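Local coordinates for putative pectin lyase (Geobacillus virus E2, PDB 7CHU), which serves as the tailspike of a deep-sea thermophilic bacteriophage and probably recognises or cleaves host surface polysaccharide, at the interface of chains A and B. Sequence-based numbering; all coordinates share one arbitrary frame. Chains: chain A/B, Putative pectin lyase.

Contact 1: the interface of chains A and B. Residues chain A 516-519; chain B 514-517.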
loop_
_atom_site.group_PDB
_atom_site.type_symbol
_atom_site.label_atom_id
_atom_site.label_comp_id
_atom_site.label_asym_id
_atom_site.label_seq_id
_atom_site.Cartn_x
_atom_site.Cartn_y
_atom_site.Cartn_z
ATOM N N VAL A 516 -57.760 38.179 12.982
ATOM C CA VAL A 516 -58.480 36.962 12.627
ATOM C C VAL A 516 -59.630 36.797 13.617
ATOM O O VAL A 516 -59.406 36.683 14.827
ATOM C CB VAL A 516 -57.556 35.738 12.638
ATOM C CG1 VAL A 516 -58.362 34.491 12.334
ATOM C CG2 VAL A 516 -56.392 35.899 11.634
ATOM N N THR A 517 -60.858 36.802 13.110
ATOM C CA THR A 517 -62.030 36.815 13.986
ATOM C C THR A 517 -62.220 35.468 14.676
ATOM O O THR A 517 -62.275 34.419 14.025
ATOM C CB THR A 517 -63.286 37.162 13.187
ATOM O OG1 THR A 517 -63.134 38.449 12.588
ATOM C CG2 THR A 517 -64.519 37.161 14.087
ATOM N N LEU A 518 -62.376 35.512 15.994
ATOM C CA LEU A 518 -62.591 34.343 16.827
ATOM C C LEU A 518 -63.933 34.457 17.542
ATOM O O LEU A 518 -64.341 35.553 17.933
ATOM C CB LEU A 518 -61.474 34.212 17.878
ATOM C CG LEU A 518 -60.038 34.378 17.352
ATOM C CD1 LEU A 518 -59.047 34.451 18.503
ATOM C CD2 LEU A 518 -59.702 33.236 16.401
ATOM N N THR A 519 -64.608 33.326 17.742
ATOM C CA THR A 519 -65.813 33.350 18.597
ATOM C C THR A 519 -65.647 32.541 19.895
ATOM O O THR A 519 -66.030 33.008 20.972
ATOM C CB THR A 519 -67.073 32.816 17.874
ATOM O OG1 THR A 519 -67.155 31.393 18.022
ATOM C CG2 THR A 519 -67.054 33.164 16.400
ATOM O OXT THR A 519 -65.148 31.408 19.913
ATOM N N LYS B 514 -60.705 29.259 21.225
ATOM C CA LYS B 514 -61.746 29.959 20.469
ATOM C C LYS B 514 -61.820 29.413 19.053
ATOM O O LYS B 514 -60.841 28.889 18.519
ATOM C CB LYS B 514 -61.483 31.459 20.445
ATOM C CG LYS B 514 -61.628 32.127 21.818
ATOM C CD LYS B 514 -61.546 33.651 21.705
ATOM C CE LYS B 514 -62.704 34.333 22.431
ATOM N NZ LYS B 514 -62.781 33.858 23.847
ATOM N N ILE B 515 -62.994 29.531 18.445
ATOM C CA ILE B 515 -63.210 29.034 17.097
ATOM C C ILE B 515 -62.853 30.135 16.106
ATOM O O ILE B 515 -63.248 31.293 16.278
ATOM C CB ILE B 515 -64.663 28.556 16.918
ATOM C CG1 ILE B 515 -64.921 27.371 17.842
ATOM C CG2 ILE B 515 -64.933 28.138 15.464
ATOM C CD1 ILE B 515 -66.396 26.969 17.956
ATOM N N VAL B 516 -62.075 29.779 15.085
ATOM C CA VAL B 516 -61.827 30.680 13.958
ATOM C C VAL B 516 -63.125 30.855 13.163
ATOM O O VAL B 516 -63.708 29.891 12.653
ATOM C CB VAL B 516 -60.680 30.151 13.079
ATOM C CG1 VAL B 516 -60.409 31.099 11.903
ATOM C CG2 VAL B 516 -59.390 29.973 13.923
ATOM N N THR B 517 -63.608 32.085 13.072
ATOM C CA THR B 517 -64.849 32.317 12.334
ATOM C C THR B 517 -64.625 32.098 10.839
ATOM O O THR B 517 -63.689 32.655 10.251
ATOM C CB THR B 517 -65.371 33.731 12.592
ATOM O OG1 THR B 517 -65.427 33.961 14.004
ATOM C CG2 THR B 517 -66.763 33.928 11.980
#
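A:Thr517, A:Leu518 and A:Thr519 run antiparallel to B:Ile515, B:Val516 and B:Thr517, with a beta bridge pairing A:Leu518 with B:Val516. Backbone hydrogen bonds carry the register. B:Thr517 N gives its hydrogen to A:Thr517 O at 2.9 Å; the angle of 170° at the hydrogen makes it nearly straight, although the donor is tilted 24° from the carbonyl plane. In the next rung A:Thr519 N donates to B:Ile515 O, also at 2.9 Å, and here the donor lies in the carbonyl plane. B:Ile515 then uses its own N to reach the terminal carboxylate of chain A, 3.2 Å from A:Thr519 OXT, so its backbone N and O both face the last residue of the partner. The B:Thr517 hydroxyl OG1 adds a weak bond to A:Thr517 O, a second donor on that carbonyl.

Apolar contacts flank the ladder. A:Leu518 crosses B:Lys514 at about a right angle, CB meeting CB at 3.8 Å, while its CD1 branch approaches the aliphatic CD of the lysine. Its CD2 branch turns the other way, towards B:Val516 CG2. The two Val516 side chains touch through their CG1 methyls, 4.0 Å apart; each methyl stands anti to its own backbone N (chi1 177° in A:Val516).

By extending pairing to the last residue of chain A, this intersubunit bridge probably helps hold the C-terminal end of the tailspike together.

Contact 2: the interface of chains A and B. Residues chain A 142-144, 226; chain B 134, 171, 198.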
loop_
_atom_site.group_PDB
_atom_site.type_symbol
_atom_site.label_atom_id
_atom_site.label_comp_id
_atom_site.label_asym_id
_atom_site.label_seq_id
_atom_site.Cartn_x
_atom_site.Cartn_y
_atom_site.Cartn_z
ATOM N N MET A 142 11.930 -18.382 1.784
ATOM C CA MET A 142 11.082 -18.452 2.983
ATOM C C MET A 142 10.811 -19.877 3.474
ATOM O O MET A 142 10.381 -20.051 4.625
ATOM C CB MET A 142 9.741 -17.758 2.727
ATOM C CG MET A 142 9.021 -17.301 4.023
ATOM S SD MET A 142 7.498 -16.349 3.708
ATOM C CE MET A 142 7.830 -15.896 2.030
ATOM N N SER A 143 10.983 -20.890 2.629
ATOM C CA SER A 143 10.930 -22.281 3.072
ATOM C C SER A 143 12.193 -23.058 2.746
ATOM O O SER A 143 12.479 -24.056 3.425
ATOM C CB SER A 143 9.716 -22.980 2.432
ATOM O OG SER A 143 9.475 -24.288 2.932
ATOM N N ALA A 144 12.962 -22.625 1.743
ATOM C CA ALA A 144 14.179 -23.315 1.342
ATOM C C ALA A 144 15.188 -23.373 2.480
ATOM O O ALA A 144 15.908 -24.371 2.633
ATOM C CB ALA A 144 14.802 -22.607 0.133
ATOM N N TYR A 226 5.013 -14.293 6.969
ATOM C CA TYR A 226 4.055 -15.400 6.970
ATOM C C TYR A 226 4.046 -15.991 8.383
ATOM O O TYR A 226 5.073 -16.482 8.860
ATOM C CB TYR A 226 4.469 -16.435 5.933
ATOM C CG TYR A 226 3.559 -17.611 5.713
ATOM C CD1 TYR A 226 2.178 -17.458 5.654
ATOM C CD2 TYR A 226 4.093 -18.880 5.511
ATOM C CE1 TYR A 226 1.337 -18.551 5.408
ATOM C CE2 TYR A 226 3.273 -19.972 5.270
ATOM C CZ TYR A 226 1.892 -19.804 5.217
ATOM O OH TYR A 226 1.073 -20.897 4.981
ATOM N N ASN B 134 9.872 -23.547 -3.947
ATOM C CA ASN B 134 11.010 -22.830 -3.383
ATOM C C ASN B 134 12.076 -22.499 -4.426
ATOM O O ASN B 134 13.250 -22.350 -4.081
ATOM C CB ASN B 134 11.636 -23.597 -2.214
ATOM C CG ASN B 134 10.636 -23.901 -1.116
ATOM O OD1 ASN B 134 9.796 -23.075 -0.791
ATOM N ND2 ASN B 134 10.734 -25.094 -0.535
ATOM N N PHE B 171 6.168 -20.804 -2.620
ATOM C CA PHE B 171 7.358 -19.977 -2.412
ATOM C C PHE B 171 8.221 -19.902 -3.667
ATOM O O PHE B 171 9.451 -19.973 -3.597
ATOM C CB PHE B 171 8.192 -20.470 -1.223
ATOM C CG PHE B 171 7.398 -20.645 0.056
ATOM C CD1 PHE B 171 6.947 -19.541 0.767
ATOM C CD2 PHE B 171 7.106 -21.908 0.536
ATOM C CE1 PHE B 171 6.222 -19.691 1.943
ATOM C CE2 PHE B 171 6.364 -22.076 1.719
ATOM C CZ PHE B 171 5.937 -20.959 2.428
ATOM N N ARG B 198 6.501 -14.810 -4.353
ATOM C CA ARG B 198 7.118 -13.527 -4.022
ATOM C C ARG B 198 7.856 -13.028 -5.266
ATOM O O ARG B 198 8.866 -13.604 -5.675
ATOM C CB ARG B 198 8.068 -13.658 -2.814
ATOM C CG ARG B 198 7.373 -14.008 -1.453
ATOM C CD ARG B 198 6.464 -12.871 -0.943
ATOM N NE ARG B 198 6.029 -13.045 0.452
ATOM C CZ ARG B 198 4.851 -13.551 0.807
ATOM N NH1 ARG B 198 3.988 -13.970 -0.124
ATOM N NH2 ARG B 198 4.521 -13.651 2.104
HETATM O O HOH W 1 11.407 -21.028 -0.080
#
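A:Met142 lies across one edge of the B:Phe171 ring, and its side chain can be followed outward from CB. A:Met142 CB lies above the ring plane but outside the ring, off its CD1-CE1 edge, 3.9 Å from B:Phe171 CD1. CG is anti to the backbone N (chi1 -158°), which carries the chain out past that edge, where A:Met142 SD comes 4.0 Å from B:Phe171 CE1. A bend at chi3 (-19°) then turns the methyl back, so that A:Met142 CE touches the ring at CD1 and also sits above the guanidinium plane, off its NE-NH2 edge, 3.7 Å from B:Arg198 NE.

A:Ser143 CB sits above the opposite, CD2-CE2 edge, 3.4 Å from B:Phe171 CD2; both CB atoms lie on one side of the ring plane. At the far tip, B:Phe171 CZ meets A:Tyr226 CE2 edge to edge at 4.0 Å, the two rings strongly inclined.

No direct polar bond crosses here. One water gathers the backbone N atoms of A:Ser143 and A:Ala144 and lies 2.7 Å from the amide oxygen OD1 of B:Asn134.

This mainly apolar patch probably helps hold neighbouring beta-helices together: the chain A turn between strands 135-139 and 145-149 meets B:Phe171, between strands 169-170 and 173-175, and B:Arg198, at the start of strand 198-200.

Contact 3: the interface of chains A and B. Residues chain A 32-33, 38, 57; chain B 54, 56.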
loop_
_atom_site.group_PDB
_atom_site.type_symbol
_atom_site.label_atom_id
_atom_site.label_comp_id
_atom_site.label_asym_id
_atom_site.label_seq_id
_atom_site.Cartn_x
_atom_site.Cartn_y
_atom_site.Cartn_z
ATOM N N THR A 32 55.413 -34.768 -10.397
ATOM C CA THR A 32 54.963 -34.195 -9.140
ATOM C C THR A 32 56.068 -33.823 -8.161
ATOM O O THR A 32 55.815 -33.009 -7.269
ATOM C CB THR A 32 54.006 -35.174 -8.441
ATOM O OG1 THR A 32 54.677 -36.424 -8.205
ATOM C CG2 THR A 32 52.785 -35.428 -9.308
ATOM N N ASP A 33 57.266 -34.388 -8.287
ATOM C CA ASP A 33 58.396 -34.081 -7.411
ATOM C C ASP A 33 59.658 -33.876 -8.236
ATOM O O ASP A 33 60.680 -34.536 -8.041
ATOM C CB ASP A 33 58.596 -35.176 -6.369
ATOM C CG ASP A 33 59.081 -34.628 -5.051
ATOM O OD1 ASP A 33 60.302 -34.391 -4.919
ATOM O OD2 ASP A 33 58.243 -34.417 -4.148
ATOM N N SER A 38 57.809 -29.318 -10.748
ATOM C CA SER A 38 56.667 -30.034 -10.197
ATOM C C SER A 38 55.370 -29.391 -10.676
ATOM O O SER A 38 55.277 -28.168 -10.816
ATOM C CB SER A 38 56.731 -30.055 -8.670
ATOM O OG SER A 38 57.900 -30.723 -8.215
ATOM N N ASP A 57 52.439 -23.624 -7.771
ATOM C CA ASP A 57 52.135 -23.470 -6.350
ATOM C C ASP A 57 52.231 -22.014 -5.908
ATOM O O ASP A 57 51.475 -21.584 -5.024
ATOM C CB ASP A 57 53.087 -24.332 -5.497
ATOM C CG ASP A 57 52.621 -25.804 -5.336
ATOM O OD1 ASP A 57 51.498 -26.183 -5.735
ATOM O OD2 ASP A 57 53.400 -26.610 -4.787
ATOM N N LYS B 54 48.909 -35.090 -8.337
ATOM C CA LYS B 54 49.287 -35.027 -6.935
ATOM C C LYS B 54 49.897 -33.667 -6.660
ATOM O O LYS B 54 50.842 -33.259 -7.335
ATOM C CB LYS B 54 50.253 -36.158 -6.578
ATOM C CG LYS B 54 50.932 -35.995 -5.246
ATOM C CD LYS B 54 50.071 -36.455 -4.102
ATOM C CE LYS B 54 50.947 -36.864 -2.905
ATOM N NZ LYS B 54 51.889 -35.768 -2.509
ATOM N N ASN B 56 51.651 -30.819 -3.977
ATOM C CA ASN B 56 52.485 -30.652 -2.798
ATOM C C ASN B 56 51.920 -29.564 -1.892
ATOM O O ASN B 56 51.461 -29.850 -0.785
ATOM C CB ASN B 56 53.923 -30.341 -3.229
ATOM C CG ASN B 56 54.512 -31.437 -4.110
ATOM O OD1 ASN B 56 54.426 -32.629 -3.784
ATOM N ND2 ASN B 56 55.088 -31.042 -5.248
#
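The flat amide of B:Asn56 meets A:Thr32 at its nitrogen edge: ND2 donates to the backbone O of A:Thr32, which lies only 10° out of the amide plane. The N-H used is the one on the same side as the amide oxygen OD1. Beyond it, A:Ser38 CB lies 3.9 Å from B:Asn56 ND2. The carboxylate of A:Asp33 is displaced towards one face, its OD2 4.2 Å from B:Asn56 OD1. At the aliphatic end, A:Asp57 OD2 approaches B:Asn56 CB at 4.1 Å, with its carboxylate turned 84° from the amide.

A small apolar contact lies alongside. In A:Thr32 the methyl CG2 is anti to the carbonyl carbon, and this directs it to B:Lys54 CB at 3.8 Å and to B:Lys54 O. The two side chains cross at about a right angle. The side-chain amine NZ of B:Lys54 is 6.7 Å from A:Asp33 OD2, so any attraction between them would act through space without contact.

This interchain contact near the N-terminal end probably helps hold those segments together. A:Ser38 OG adds a weak bond to A:Thr32 O. B:Asn56 ND2 lies 2.9 Å from that A:Thr32 O, at a C=O...N angle of 177°.

Measured between C-alpha centres, contact 1 is about 90 Å from contact 2 and 135 Å from contact 3, while contacts 2 and 3 are 47 Å apart. They share no residue, and together they sample the long spike near its C-terminal end, in the beta-helix and near its N-terminal end. Their chemistry differs from place to place, with direct hydrogen bonds across the chains at both ends but not in contact 2. Since the deposited assembly holds three copies and phage tailspikes are typically homotrimers, these spaced patches probably all belong to the functional trimer and keep its subunits associated along their length.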